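Local atomic coordinates of uncharacterized protein Q64V53_BACFR (Bacteroides fragilis, PDB entry 2RA8), a protein that is of unknown function but joins an N-terminal WGR domain, antiparallel in its sheet, to a leucine-rich-repeat domain built round a long parallel sheet. Residues Leu198-Gly203 / Glu211-Ser216; Gly147-Glu152 / Ser157-Val162; Leu226-Glu231 / Gly237-Phe242. One frame throughout, in Å; residues are numbered along the deposited sequence.

All three contacts belong to the parallel-sheet, leucine-rich-repeat part of the chain. Contacts 1 and 3 sit on neighbouring strands, 197-201 and 223-227, with centres about 11 Å apart, and a probable hydrogen bond of 2.9 Å from Val230 N to Gly203 O ties them. Contact 1 is wholly buried and aliphatic. Contact 3 starts in the same core, adds an aromatic ring and a selenium atom, and runs out to an exposed glutamate beside glycine. Contact 2, its centre about 16 Å from that of contact 1, lies within a loop following strand 143-146; its buried isoleucine pair is flanked by residues that pack on the second subunit.

Contact 1 of 3, residues Leu198-Gly203 / Glu211-Ser216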
ATOM      1  N   LEU A 198      18.730  10.723  -9.878  1.00 15.39           N
ATOM      2  CA  LEU A 198      17.806  10.658 -10.994  1.00 17.93           C
ATOM      3  C   LEU A 198      17.134   9.313 -11.027  1.00 16.51           C
ATOM      4  O   LEU A 198      17.795   8.285 -11.206  1.00 19.32           O
ATOM      5  CB  LEU A 198      18.558  10.865 -12.315  1.00 16.39           C
ATOM      6  CG  LEU A 198      17.751  10.655 -13.601  1.00 19.33           C
ATOM      7  CD1 LEU A 198      16.554  11.609 -13.621  1.00 15.74           C
ATOM      8  CD2 LEU A 198      18.647  10.877 -14.820  1.00 22.79           C
ATOM      9  N   GLU A 199      15.818   9.310 -10.847  1.00 18.09           N
ATOM     10  CA  GLU A 199      15.055   8.070 -10.883  1.00 18.26           C
ATOM     11  C   GLU A 199      13.864   8.264 -11.764  1.00 21.56           C
ATOM     12  O   GLU A 199      13.118   9.230 -11.609  1.00 10.81           O
ATOM     13  CB  GLU A 199      14.577   7.662  -9.482  1.00 29.78           C
ATOM     14  CG  GLU A 199      13.478   6.576  -9.490  1.00 12.35           C
ATOM     15  CD  GLU A 199      13.207   6.000  -8.099  1.00 19.81           C
ATOM     16  OE1 GLU A 199      13.266   6.762  -7.110  1.00 33.47           O
ATOM     17  OE2 GLU A 199      12.923   4.790  -8.000  1.00 39.27           O
ATOM     18  N   ILE A 200      13.683   7.355 -12.713  1.00 20.33           N
ATOM     19  CA  ILE A 200      12.554   7.440 -13.616  1.00 23.21           C
ATOM     20  C   ILE A 200      11.749   6.163 -13.511  1.00 22.46           C
ATOM     21  O   ILE A 200      12.270   5.066 -13.706  1.00 19.41           O
ATOM     22  CB  ILE A 200      13.024   7.677 -15.067  1.00 21.05           C
ATOM     23  CG1 ILE A 200      13.854   8.975 -15.144  1.00 18.25           C
ATOM     24  CG2 ILE A 200      11.821   7.762 -15.990  1.00 15.98           C
ATOM     25  CD1 ILE A 200      14.414   9.281 -16.525  1.00 25.32           C
ATOM     26  N   ILE A 201      10.477   6.316 -13.168  1.00 21.05           N
ATOM     27  CA  ILE A 201       9.551   5.196 -13.019  1.00 20.92           C
ATOM     28  C   ILE A 201       8.731   5.145 -14.283  1.00 19.38           C
ATOM     29  O   ILE A 201       8.075   6.128 -14.652  1.00 18.00           O
ATOM     30  CB  ILE A 201       8.642   5.416 -11.791  1.00 19.02           C
ATOM     31  CG1 ILE A 201       9.516   5.544 -10.539  1.00 21.75           C
ATOM     32  CG2 ILE A 201       7.677   4.248 -11.616  1.00 20.76           C
ATOM     33  CD1 ILE A 201       8.787   6.134  -9.340  1.00 28.18           C
ATOM     34  N   SER A 202       8.644   4.003 -14.903  1.00 17.73           N
ATOM     35  CA  SER A 202       8.054   3.886 -16.237  1.00 17.92           C
ATOM     36  C   SER A 202       7.396   2.546 -16.353  1.00 13.60           C
ATOM     37  O   SER A 202       7.933   1.521 -15.815  1.00 11.53           O
ATOM     38  CB  SER A 202       9.157   3.941 -17.262  1.00 11.13           C
ATOM     39  OG  SER A 202       8.693   3.952 -18.567  1.00 26.88           O
ATOM     40  N   GLY A 203       6.328   2.490 -17.181  1.00 24.28           N
ATOM     41  CA  GLY A 203       5.741   1.166 -17.590  1.00 19.58           C
ATOM     42  C   GLY A 203       6.363   0.646 -18.894  1.00 23.47           C
ATOM     43  O   GLY A 203       6.185  -0.477 -19.285  1.00 23.23           O
ATOM     44  N   GLU A 211      18.490   8.062 -24.324  1.00 28.74           N
ATOM     45  CA  GLU A 211      19.364   8.890 -25.149  1.00 31.91           C
ATOM     46  C   GLU A 211      19.544  10.267 -24.563  1.00 24.46           C
ATOM     47  O   GLU A 211      20.606  10.880 -24.711  1.00 23.55           O
ATOM     48  CB  GLU A 211      18.821   8.975 -26.579  1.00 30.01           C
ATOM     49  CG  GLU A 211      18.847   7.626 -27.292  1.00 36.34           C
ATOM     50  CD  GLU A 211      18.456   7.714 -28.752  1.00 44.95           C
ATOM     51  OE1 GLU A 211      19.245   8.272 -29.545  1.00 65.40           O
ATOM     52  OE2 GLU A 211      17.359   7.226 -29.103  1.00 42.02           O
ATOM     53  N   ASP A 212      18.512  10.774 -23.897  1.00 20.29           N
ATOM     54  CA  ASP A 212      18.626  12.072 -23.247  1.00 21.22           C
ATOM     55  C   ASP A 212      19.668  11.959 -22.159  1.00 28.55           C
ATOM     56  O   ASP A 212      20.526  12.830 -22.011  1.00 22.26           O
ATOM     57  CB  ASP A 212      17.292  12.514 -22.638  1.00 21.93           C
ATOM     58  CG  ASP A 212      16.308  13.003 -23.683  1.00 30.04           C
ATOM     59  OD1 ASP A 212      16.757  13.420 -24.775  1.00 24.76           O
ATOM     60  OD2 ASP A 212      15.085  12.986 -23.412  1.00 19.44           O
ATOM     61  N   ILE A 213      19.623  10.870 -21.404  1.00 27.35           N
ATOM     62  CA  ILE A 213      20.593  10.663 -20.335  1.00 20.10           C
ATOM     63  C   ILE A 213      21.993  10.539 -20.901  1.00 25.01           C
ATOM     64  O   ILE A 213      22.912  11.228 -20.456  1.00 23.83           O
ATOM     65  CB  ILE A 213      20.242   9.407 -19.520  1.00 24.43           C
ATOM     66  CG1 ILE A 213      18.833   9.566 -18.942  1.00 14.72           C
ATOM     67  CG2 ILE A 213      21.254   9.201 -18.413  1.00 24.17           C
ATOM     68  CD1 ILE A 213      18.265   8.304 -18.341  1.00 17.96           C
ATOM     69  N   LEU A 214      22.161   9.683 -21.906  1.00 23.41           N
ATOM     70  CA  LEU A 214      23.467   9.479 -22.529  1.00 28.96           C
ATOM     71  C   LEU A 214      23.985  10.769 -23.118  1.00 28.15           C
ATOM     72  O   LEU A 214      25.194  11.020 -23.136  1.00 29.87           O
ATOM     73  CB  LEU A 214      23.374   8.433 -23.649  1.00 20.56           C
ATOM     74  CG  LEU A 214      22.708   7.087 -23.373  1.00 32.20           C
ATOM     75  CD1 LEU A 214      22.980   6.141 -24.544  1.00 30.98           C
ATOM     76  CD2 LEU A 214      23.242   6.495 -22.095  1.00 24.44           C
ATOM     77  N   GLY A 215      23.065  11.594 -23.606  1.00 18.34           N
ATOM     78  CA  GLY A 215      23.449  12.865 -24.197  1.00 23.07           C
ATOM     79  C   GLY A 215      23.692  13.971 -23.187  1.00 21.23           C
ATOM     80  O   GLY A 215      24.148  15.058 -23.549  1.00 31.44           O
ATOM     81  N   SER A 216      23.389  13.705 -21.922  1.00 31.53           N
ATOM     82  CA  SER A 216      23.573  14.702 -20.873  1.00 27.06           C
ATOM     83  C   SER A 216      24.818  14.426 -20.093  1.00 27.21           C
ATOM     84  O   SER A 216      25.322  13.305 -20.081  1.00 32.59           O
ATOM     85  CB  SER A 216      22.393  14.687 -19.905  1.00 26.40           C
ATOM     86  OG  SER A 216      21.169  14.897 -20.581  1.00 24.95           O
TER
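Leu198 and Ile200, on the inner side of strand 197-201, reach across to a single helix residue, Ile213. The apolar contacts centre on the end of that isoleucine. Its methyl CD1 reaches both strand side chains, Ile213 CD1 standing 4.4 Å from Ile200 CD1 and likewise 4.4 Å from Leu198 CD2. Ile213 CG1 adds a second touch on the leucine, 4.3 Å from Leu198 CD2. Leu198 gets there by holding CG anti to its backbone N (chi1 173°), with CD2 continuing the chain outward, while both isoleucines extend CD1 straight away from the main chain. Ile213 faces the tips of two side chains two residues apart on the strand. The two segments alone bury 84 Å². Leu226 of the next strand also packs on Ile213, and Leu177 of the preceding one packs on Leu198, so the small interface is part of a larger aliphatic layer.

No hydrogen bond joins the two segments. In 211-216, Gly215 N bonds to Glu211 O at 2.8 Å and Ser216 N to Ile213 O at 2.9 Å. The hydroxyl OG of Ser216 adds a short bond of 2.6 Å to Asp212 O, coming from above that carbonyl's plane, 36° out of it. Asp212 OD2 is held by Ser186 OG and Ile187 N of the loop between strands 176-180 and 197-201. At the far end of the other segment Ser202 OG bonds to Thr182 OG1 and to Gly204 N.

Alternate strand residues turned inward onto a helix, with the next parallel strand alongside, are the pattern of a beta-alpha-beta crossover, here strand 197-201, helix 207-215 and strand 223-227 within the leucine-rich-repeat sheet.

Contact 2 of 3, residues Gly147-Glu152 / Ser157-Val162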
ATOM      1  N   GLY A 147       5.022  13.884 -11.544  1.00 20.41           N
ATOM      2  CA  GLY A 147       4.150  12.798 -11.964  1.00 19.90           C
ATOM      3  C   GLY A 147       3.721  11.801 -10.894  1.00 23.06           C
ATOM      4  O   GLY A 147       3.551  10.619 -11.179  1.00 25.88           O
ATOM      5  N   ASP A 148       3.538  12.268  -9.663  1.00 19.41           N
ATOM      6  CA  ASP A 148       3.137  11.376  -8.587  1.00 19.85           C
ATOM      7  C   ASP A 148       1.661  11.082  -8.728  1.00 18.11           C
ATOM      8  O   ASP A 148       0.826  11.589  -7.973  1.00 18.78           O
ATOM      9  CB  ASP A 148       3.450  12.011  -7.238  1.00 22.49           C
ATOM     10  CG  ASP A 148       3.182  11.075  -6.069  1.00 22.17           C
ATOM     11  OD1 ASP A 148       3.218   9.846  -6.263  1.00 31.58           O
ATOM     12  OD2 ASP A 148       2.956  11.576  -4.950  1.00 24.84           O
ATOM     13  N   ILE A 149       1.366  10.253  -9.727  1.00 25.01           N
ATOM     14  CA  ILE A 149       0.015   9.827 -10.089  1.00 25.11           C
ATOM     15  C   ILE A 149      -0.167   8.365  -9.746  1.00 29.13           C
ATOM     16  O   ILE A 149       0.500   7.505 -10.322  1.00 24.66           O
ATOM     17  CB  ILE A 149      -0.213   9.949 -11.615  1.00 19.74           C
ATOM     18  CG1 ILE A 149       0.351  11.273 -12.136  1.00 21.38           C
ATOM     19  CG2 ILE A 149      -1.694   9.754 -11.934  1.00 19.37           C
ATOM     20  CD1 ILE A 149      -0.186  12.488 -11.460  1.00 32.54           C
ATOM     21  N   ASP A 150      -1.085   8.074  -8.832  1.00 32.51           N
ATOM     22  CA  ASP A 150      -1.345   6.698  -8.415  1.00 39.39           C
ATOM     23  C   ASP A 150      -2.156   5.891  -9.397  1.00 39.56           C
ATOM     24  O   ASP A 150      -2.856   6.438 -10.250  1.00 42.39           O
ATOM     25  CB  ASP A 150      -2.050   6.686  -7.054  1.00 43.54           C
ATOM     26  CG  ASP A 150      -1.089   6.891  -5.896  1.00 61.60           C
ATOM     27  OD1 ASP A 150      -0.305   7.864  -5.925  1.00 54.64           O
ATOM     28  OD2 ASP A 150      -1.119   6.074  -4.951  1.00 84.99           O
ATOM     29  N   PHE A 151      -2.062   4.571  -9.260  1.00 38.09           N
ATOM     30  CA  PHE A 151      -2.766   3.617 -10.116  1.00 40.19           C
ATOM     31  C   PHE A 151      -4.236   3.941 -10.270  1.00 35.58           C
ATOM     32  O   PHE A 151      -4.755   3.936 -11.383  1.00 27.68           O
ATOM     33  CB  PHE A 151      -2.622   2.200  -9.538  1.00 46.72           C
ATOM     34  CG  PHE A 151      -3.044   1.107 -10.476  1.00 66.14           C
ATOM     35  CD1 PHE A 151      -2.230   0.729 -11.539  1.00 65.85           C
ATOM     36  CD2 PHE A 151      -4.244   0.434 -10.282  1.00 73.71           C
ATOM     37  CE1 PHE A 151      -2.609  -0.302 -12.386  1.00 68.42           C
ATOM     38  CE2 PHE A 151      -4.625  -0.598 -11.131  1.00 69.81           C
ATOM     39  CZ  PHE A 151      -3.806  -0.964 -12.179  1.00 65.26           C
ATOM     40  N   GLU A 152      -4.908   4.225  -9.154  1.00 37.92           N
ATOM     41  CA  GLU A 152      -6.340   4.543  -9.153  1.00 46.59           C
ATOM     42  C   GLU A 152      -6.715   5.765  -9.944  1.00 41.05           C
ATOM     43  O   GLU A 152      -7.802   5.837 -10.527  1.00 37.35           O
ATOM     44  CB  GLU A 152      -6.848   4.744  -7.729  1.00 52.64           C
ATOM     45  CG  GLU A 152      -7.464   3.518  -7.097  1.00 66.90           C
ATOM     46  CD  GLU A 152      -8.321   3.878  -5.900  1.00 81.08           C
ATOM     47  OE1 GLU A 152      -7.782   4.462  -4.936  1.00 84.76           O
ATOM     48  OE2 GLU A 152      -9.536   3.586  -5.926  1.00 80.51           O
ATOM     49  N   SER A 157       0.973   3.915 -17.619  1.00 30.94           N
ATOM     50  CA  SER A 157       1.078   3.986 -19.075  1.00 27.24           C
ATOM     51  C   SER A 157       0.200   5.041 -19.700  1.00 33.05           C
ATOM     52  O   SER A 157       0.257   5.260 -20.909  1.00 36.74           O
ATOM     53  CB  SER A 157       0.762   2.616 -19.707  1.00 32.48           C
ATOM     54  OG  SER A 157      -0.524   2.140 -19.322  1.00 26.66           O
ATOM     55  N   TRP A 158      -0.610   5.713 -18.885  1.00 27.90           N
ATOM     56  CA  TRP A 158      -1.499   6.754 -19.386  1.00 29.04           C
ATOM     57  C   TRP A 158      -1.063   8.150 -18.998  1.00 28.85           C
ATOM     58  O   TRP A 158      -1.721   9.137 -19.334  1.00 29.60           O
ATOM     59  CB  TRP A 158      -2.937   6.513 -18.897  1.00 23.91           C
ATOM     60  CG  TRP A 158      -3.547   5.270 -19.471  1.00 34.50           C
ATOM     61  CD1 TRP A 158      -3.492   4.006 -18.950  1.00 42.20           C
ATOM     62  CD2 TRP A 158      -4.244   5.167 -20.716  1.00 48.94           C
ATOM     63  NE1 TRP A 158      -4.112   3.115 -19.801  1.00 30.93           N
ATOM     64  CE2 TRP A 158      -4.577   3.800 -20.890  1.00 28.01           C
ATOM     65  CE3 TRP A 158      -4.611   6.090 -21.701  1.00 49.14           C
ATOM     66  CZ2 TRP A 158      -5.267   3.346 -22.016  1.00 47.19           C
ATOM     67  CZ3 TRP A 158      -5.296   5.637 -22.816  1.00 44.20           C
ATOM     68  CH2 TRP A 158      -5.615   4.273 -22.965  1.00 39.14           C
ATOM     69  N   ILE A 159       0.050   8.246 -18.284  1.00 27.88           N
ATOM     70  CA  ILE A 159       0.558   9.544 -17.870  1.00 22.17           C
ATOM     71  C   ILE A 159       1.131  10.230 -19.087  1.00 27.12           C
ATOM     72  O   ILE A 159       2.002   9.684 -19.756  1.00 27.76           O
ATOM     73  CB  ILE A 159       1.643   9.384 -16.784  1.00 21.31           C
ATOM     74  CG1 ILE A 159       1.063   8.623 -15.598  1.00 20.82           C
ATOM     75  CG2 ILE A 159       2.138  10.753 -16.320  1.00 21.17           C
ATOM     76  CD1 ILE A 159       2.082   8.328 -14.501  1.00 19.48           C
ATOM     77  N   GLU A 160       0.630  11.423 -19.388  1.00 23.00           N
ATOM     78  CA  GLU A 160       1.097  12.184 -20.547  1.00 25.39           C
ATOM     79  C   GLU A 160       2.083  13.265 -20.173  1.00 18.14           C
ATOM     80  O   GLU A 160       1.706  14.327 -19.670  1.00 20.42           O
ATOM     81  CB  GLU A 160      -0.088  12.822 -21.291  1.00 30.20           C
ATOM     82  CG  GLU A 160      -1.072  11.817 -21.870  1.00 38.97           C
ATOM     83  CD  GLU A 160      -0.378  10.738 -22.677  1.00 45.34           C
ATOM     84  OE1 GLU A 160       0.451  11.086 -23.546  1.00 31.79           O
ATOM     85  OE2 GLU A 160      -0.659   9.543 -22.444  1.00 60.40           O
ATOM     86  N   GLN A 161       3.357  13.001 -20.438  1.00 25.98           N
ATOM     87  CA  GLN A 161       4.409  13.958 -20.128  1.00 17.81           C
ATOM     88  C   GLN A 161       4.686  14.888 -21.286  1.00 25.07           C
ATOM     89  O   GLN A 161       4.003  14.843 -22.308  1.00 28.00           O
ATOM     90  CB  GLN A 161       5.688  13.203 -19.745  1.00 21.17           C
ATOM     91  CG  GLN A 161       5.500  12.228 -18.580  1.00 26.01           C
ATOM     92  CD  GLN A 161       5.294  12.931 -17.250  1.00 18.85           C
ATOM     93  OE1 GLN A 161       4.748  14.029 -17.197  1.00 34.64           O
ATOM     94  NE2 GLN A 161       5.718  12.287 -16.166  1.00 23.34           N
ATOM     95  N   VAL A 162       5.689  15.746 -21.124  1.00 17.07           N
ATOM     96  CA  VAL A 162       6.081  16.693 -22.161  1.00 14.30           C
ATOM     97  C   VAL A 162       7.575  16.830 -22.054  1.00 23.40           C
ATOM     98  O   VAL A 162       8.207  16.134 -21.261  1.00 20.19           O
ATOM     99  CB  VAL A 162       5.452  18.086 -21.935  1.00 21.04           C
ATOM    100  CG1 VAL A 162       3.933  18.014 -22.072  1.00 26.81           C
ATOM    101  CG2 VAL A 162       5.832  18.602 -20.561  1.00 26.43           C
TER
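In the long loop that leaves strand 143-146 of the repeat domain and leads to helix 165-169, the chain doubles back and packs on itself mainly through a pair of isoleucines. The side chains of Ile149 and Ile159 lie alongside one another, pointing opposite ways. The methyl CD1 of Ile159, at the end of an extended chain (chi2 176°), rests against the branch point of its partner, 4.0 Å from Ile149 CB and 4.2 Å from Ile149 CG1. The same methyl lies 4.3 Å from Gly147 O. That carbonyl is engaged by its own segment: Ile149 N bonds to Gly147 O at 2.6 Å, closing an inverse gamma turn centred on Asp148. At Asp148 the CB points away from 157-162, and its OD2 makes a salt bridge with Lys82 NZ. Gly147, at a positive phi of 98°, presents its bare CA to the Gln161 amide, Gln161 NE2 lying 4.5 Å from Gly147 CA. Outward, Glu152 and Trp158 pack on Lys14 and Gln39 of the second subunit, in its WGR domain. No hydrogen bond crosses between 147-152 and 157-162, so these two segments meet by van der Waals contact, while the buried Gln161 amide uses NE2 on Gly181 O and, more weakly, OE1 on Trp146 NE1.

Contact 3 of 3, residues Leu226-Glu231 / Gly237-Phe242; sequences LYVGVE and GDMNVF
The loop that follows strand 223-227 of the leucine-rich-repeat domain folds back against residues 226-231, and Val228 is the bump that fits its hollow. The hollow is formed by selenomethionine Met239 and the Phe242 ring. Val228 CG1, anti to the backbone N (chi1 -179°), sits in the corner between selenium and ring, 4.0 Å from Met239 SE and 4.1 Å from Phe242 CE2, while Val228 CG2 is 3.8 Å from Phe242 CE2. The Met239 chain doubles over (chi2 -72°, chi3 -75°), bringing SE against the valine roughly perpendicular to it. Farther along the ring, Leu226 CD1 approaches Phe242 CE1 at 4.3 Å. Both aliphatic groups meet the ring obliquely; Val241 CG1 lies over the centre of one face, 3.7 Å above the plane. Ile259 of strand 256-260 and Val210 of helix 207-215 also touch Phe242. An Asx turn shapes the loop, Asp238 OD1 accepting from Asn240 N at 3.2 Å. At the exposed margin the Glu231 side chain, stretched out past CG, lies against Gly237, Glu231 CG 3.8 Å from Gly237 N and Glu231 OE2 3.7 Å from Gly237 CA.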
ATOM      1  N   LEU A 226      16.403   3.460 -13.173  1.00 22.82           N
ATOM      2  CA  LEU A 226      15.528   3.495 -14.333  1.00 22.84           C
ATOM      3  C   LEU A 226      14.674   2.263 -14.403  1.00 15.76           C
ATOM      4  O   LEU A 226      15.187   1.142 -14.347  1.00 24.42           O
ATOM      5  CB  LEU A 226      16.350   3.572 -15.629  1.00 21.57           C
ATOM      6  CG  LEU A 226      17.307   4.754 -15.837  1.00 24.33           C
ATOM      7  CD1 LEU A 226      18.115   4.529 -17.111  1.00 25.01           C
ATOM      8  CD2 LEU A 226      16.524   6.065 -15.912  1.00 18.50           C
ATOM      9  N   TYR A 227      13.364   2.456 -14.508  1.00 14.81           N
ATOM     10  CA  TYR A 227      12.435   1.331 -14.646  1.00 18.25           C
ATOM     11  C   TYR A 227      12.349   1.012 -16.134  1.00 17.77           C
ATOM     12  O   TYR A 227      12.036   1.891 -16.945  1.00 23.64           O
ATOM     13  CB  TYR A 227      11.035   1.707 -14.117  1.00 13.70           C
ATOM     14  CG  TYR A 227      10.897   1.635 -12.612  1.00 33.57           C
ATOM     15  CD1 TYR A 227      11.752   2.354 -11.774  1.00 15.69           C
ATOM     16  CD2 TYR A 227       9.915   0.834 -12.026  1.00 23.94           C
ATOM     17  CE1 TYR A 227      11.639   2.272 -10.387  1.00 22.51           C
ATOM     18  CE2 TYR A 227       9.787   0.744 -10.646  1.00 15.06           C
ATOM     19  CZ  TYR A 227      10.653   1.461  -9.837  1.00 36.47           C
ATOM     20  OH  TYR A 227      10.554   1.342  -8.477  1.00 26.67           O
ATOM     21  N   VAL A 228      12.636  -0.235 -16.502  1.00 26.22           N
ATOM     22  CA  VAL A 228      12.598  -0.648 -17.903  1.00 24.01           C
ATOM     23  C   VAL A 228      11.189  -0.799 -18.424  1.00 28.60           C
ATOM     24  O   VAL A 228      10.853  -0.296 -19.498  1.00 31.80           O
ATOM     25  CB  VAL A 228      13.330  -1.991 -18.112  1.00 24.84           C
ATOM     26  CG1 VAL A 228      13.299  -2.376 -19.594  1.00 18.49           C
ATOM     27  CG2 VAL A 228      14.766  -1.879 -17.624  1.00 23.12           C
ATOM     28  N   GLY A 229      10.355  -1.505 -17.671  1.00 22.78           N
ATOM     29  CA  GLY A 229       8.984  -1.705 -18.102  1.00 23.85           C
ATOM     30  C   GLY A 229       8.922  -2.679 -19.267  1.00 23.77           C
ATOM     31  O   GLY A 229       9.914  -3.331 -19.583  1.00 20.90           O
ATOM     32  N   VAL A 230       7.773  -2.767 -19.929  1.00 31.32           N
ATOM     33  CA  VAL A 230       7.625  -3.710 -21.037  1.00 31.05           C
ATOM     34  C   VAL A 230       7.354  -3.089 -22.391  1.00 33.85           C
ATOM     35  O   VAL A 230       7.019  -1.908 -22.497  1.00 27.93           O
ATOM     36  CB  VAL A 230       6.513  -4.731 -20.719  1.00 19.53           C
ATOM     37  CG1 VAL A 230       6.968  -5.658 -19.602  1.00 32.90           C
ATOM     38  CG2 VAL A 230       5.245  -4.000 -20.302  1.00 20.58           C
ATOM     39  N   GLU A 231       7.498  -3.899 -23.438  1.00 29.99           N
ATOM     40  CA  GLU A 231       7.278  -3.438 -24.804  1.00 38.11           C
ATOM     41  C   GLU A 231       5.883  -2.937 -25.070  1.00 39.11           C
ATOM     42  O   GLU A 231       5.693  -2.019 -25.863  1.00 33.01           O
ATOM     43  CB  GLU A 231       7.613  -4.549 -25.803  1.00 28.58           C
ATOM     44  CG  GLU A 231       9.107  -4.845 -25.910  1.00 51.36           C
ATOM     45  CD  GLU A 231       9.441  -5.801 -27.046  1.00 52.57           C
ATOM     46  OE1 GLU A 231       9.017  -5.534 -28.191  1.00 70.69           O
ATOM     47  OE2 GLU A 231      10.134  -6.811 -26.798  1.00 36.28           O
ATOM     48  N   GLY A 237      12.284  -2.919 -26.445  1.00 32.36           N
ATOM     49  CA  GLY A 237      12.810  -4.275 -26.533  1.00 30.55           C
ATOM     50  C   GLY A 237      14.312  -4.515 -26.578  1.00 22.77           C
ATOM     51  O   GLY A 237      14.755  -5.634 -26.343  1.00 29.16           O
ATOM     52  N   ASP A 238      15.103  -3.489 -26.872  1.00 32.73           N
ATOM     53  CA  ASP A 238      16.554  -3.667 -26.940  1.00 26.19           C
ATOM     54  C   ASP A 238      17.227  -3.253 -25.652  1.00 30.02           C
ATOM     55  O   ASP A 238      17.341  -2.065 -25.342  1.00 27.28           O
ATOM     56  CB  ASP A 238      17.127  -2.873 -28.129  1.00 33.74           C
ATOM     57  CG  ASP A 238      18.651  -2.886 -28.168  1.00 40.87           C
ATOM     58  OD1 ASP A 238      19.254  -3.929 -27.841  1.00 52.39           O
ATOM     59  OD2 ASP A 238      19.249  -1.852 -28.540  1.00 38.88           O
HETATM   60  N   MSE A 239      17.693  -4.245 -24.899  1.00 17.92           N
HETATM   61  CA  MSE A 239      18.339  -4.013 -23.619  1.00 23.98           C
HETATM   62  C   MSE A 239      19.750  -3.469 -23.710  1.00 26.00           C
HETATM   63  O   MSE A 239      20.282  -2.958 -22.719  1.00 35.91           O
HETATM   64  CB  MSE A 239      18.360  -5.313 -22.824  1.00 23.96           C
HETATM   65  CG  MSE A 239      16.988  -5.778 -22.336  1.00 15.20           C
HETATM   66 SE   MSE A 239      16.338  -4.659 -20.889  1.00 46.16          SE
HETATM   67  CE  MSE A 239      17.444  -5.310 -19.434  1.00 39.23           C
ATOM     68  N   ASN A 240      20.367  -3.567 -24.887  1.00 29.86           N
ATOM     69  CA  ASN A 240      21.741  -3.097 -25.051  1.00 31.17           C
ATOM     70  C   ASN A 240      21.881  -1.604 -24.942  1.00 29.89           C
ATOM     71  O   ASN A 240      22.994  -1.077 -24.821  1.00 32.12           O
ATOM     72  CB  ASN A 240      22.320  -3.576 -26.393  1.00 36.13           C
ATOM     73  CG  ASN A 240      22.634  -5.067 -26.394  1.00 44.19           C
ATOM     74  OD1 ASN A 240      23.270  -5.578 -25.473  1.00 41.29           O
ATOM     75  ND2 ASN A 240      22.198  -5.765 -27.432  1.00 31.24           N
ATOM     76  N   VAL A 241      20.748  -0.915 -24.965  1.00 27.62           N
ATOM     77  CA  VAL A 241      20.724   0.536 -24.877  1.00 38.98           C
ATOM     78  C   VAL A 241      21.247   1.019 -23.541  1.00 36.25           C
ATOM     79  O   VAL A 241      21.884   2.074 -23.451  1.00 35.68           O
ATOM     80  CB  VAL A 241      19.280   1.055 -25.089  1.00 40.02           C
ATOM     81  CG1 VAL A 241      18.381   0.546 -23.981  1.00 36.85           C
ATOM     82  CG2 VAL A 241      19.267   2.568 -25.149  1.00 48.22           C
ATOM     83  N   PHE A 242      20.998   0.238 -22.497  1.00 28.03           N
ATOM     84  CA  PHE A 242      21.426   0.598 -21.152  1.00 16.33           C
ATOM     85  C   PHE A 242      22.914   0.403 -20.905  1.00 21.49           C
ATOM     86  O   PHE A 242      23.517   1.096 -20.082  1.00 20.44           O
ATOM     87  CB  PHE A 242      20.635  -0.219 -20.127  1.00 19.13           C
ATOM     88  CG  PHE A 242      19.148  -0.012 -20.200  1.00 14.08           C
ATOM     89  CD1 PHE A 242      18.585   1.223 -19.892  1.00 17.82           C
ATOM     90  CD2 PHE A 242      18.309  -1.052 -20.567  1.00 23.14           C
ATOM     91  CE1 PHE A 242      17.204   1.409 -19.950  1.00 23.50           C
ATOM     92  CE2 PHE A 242      16.939  -0.873 -20.625  1.00 14.06           C
ATOM     93  CZ  PHE A 242      16.386   0.362 -20.316  1.00 24.59           C
TER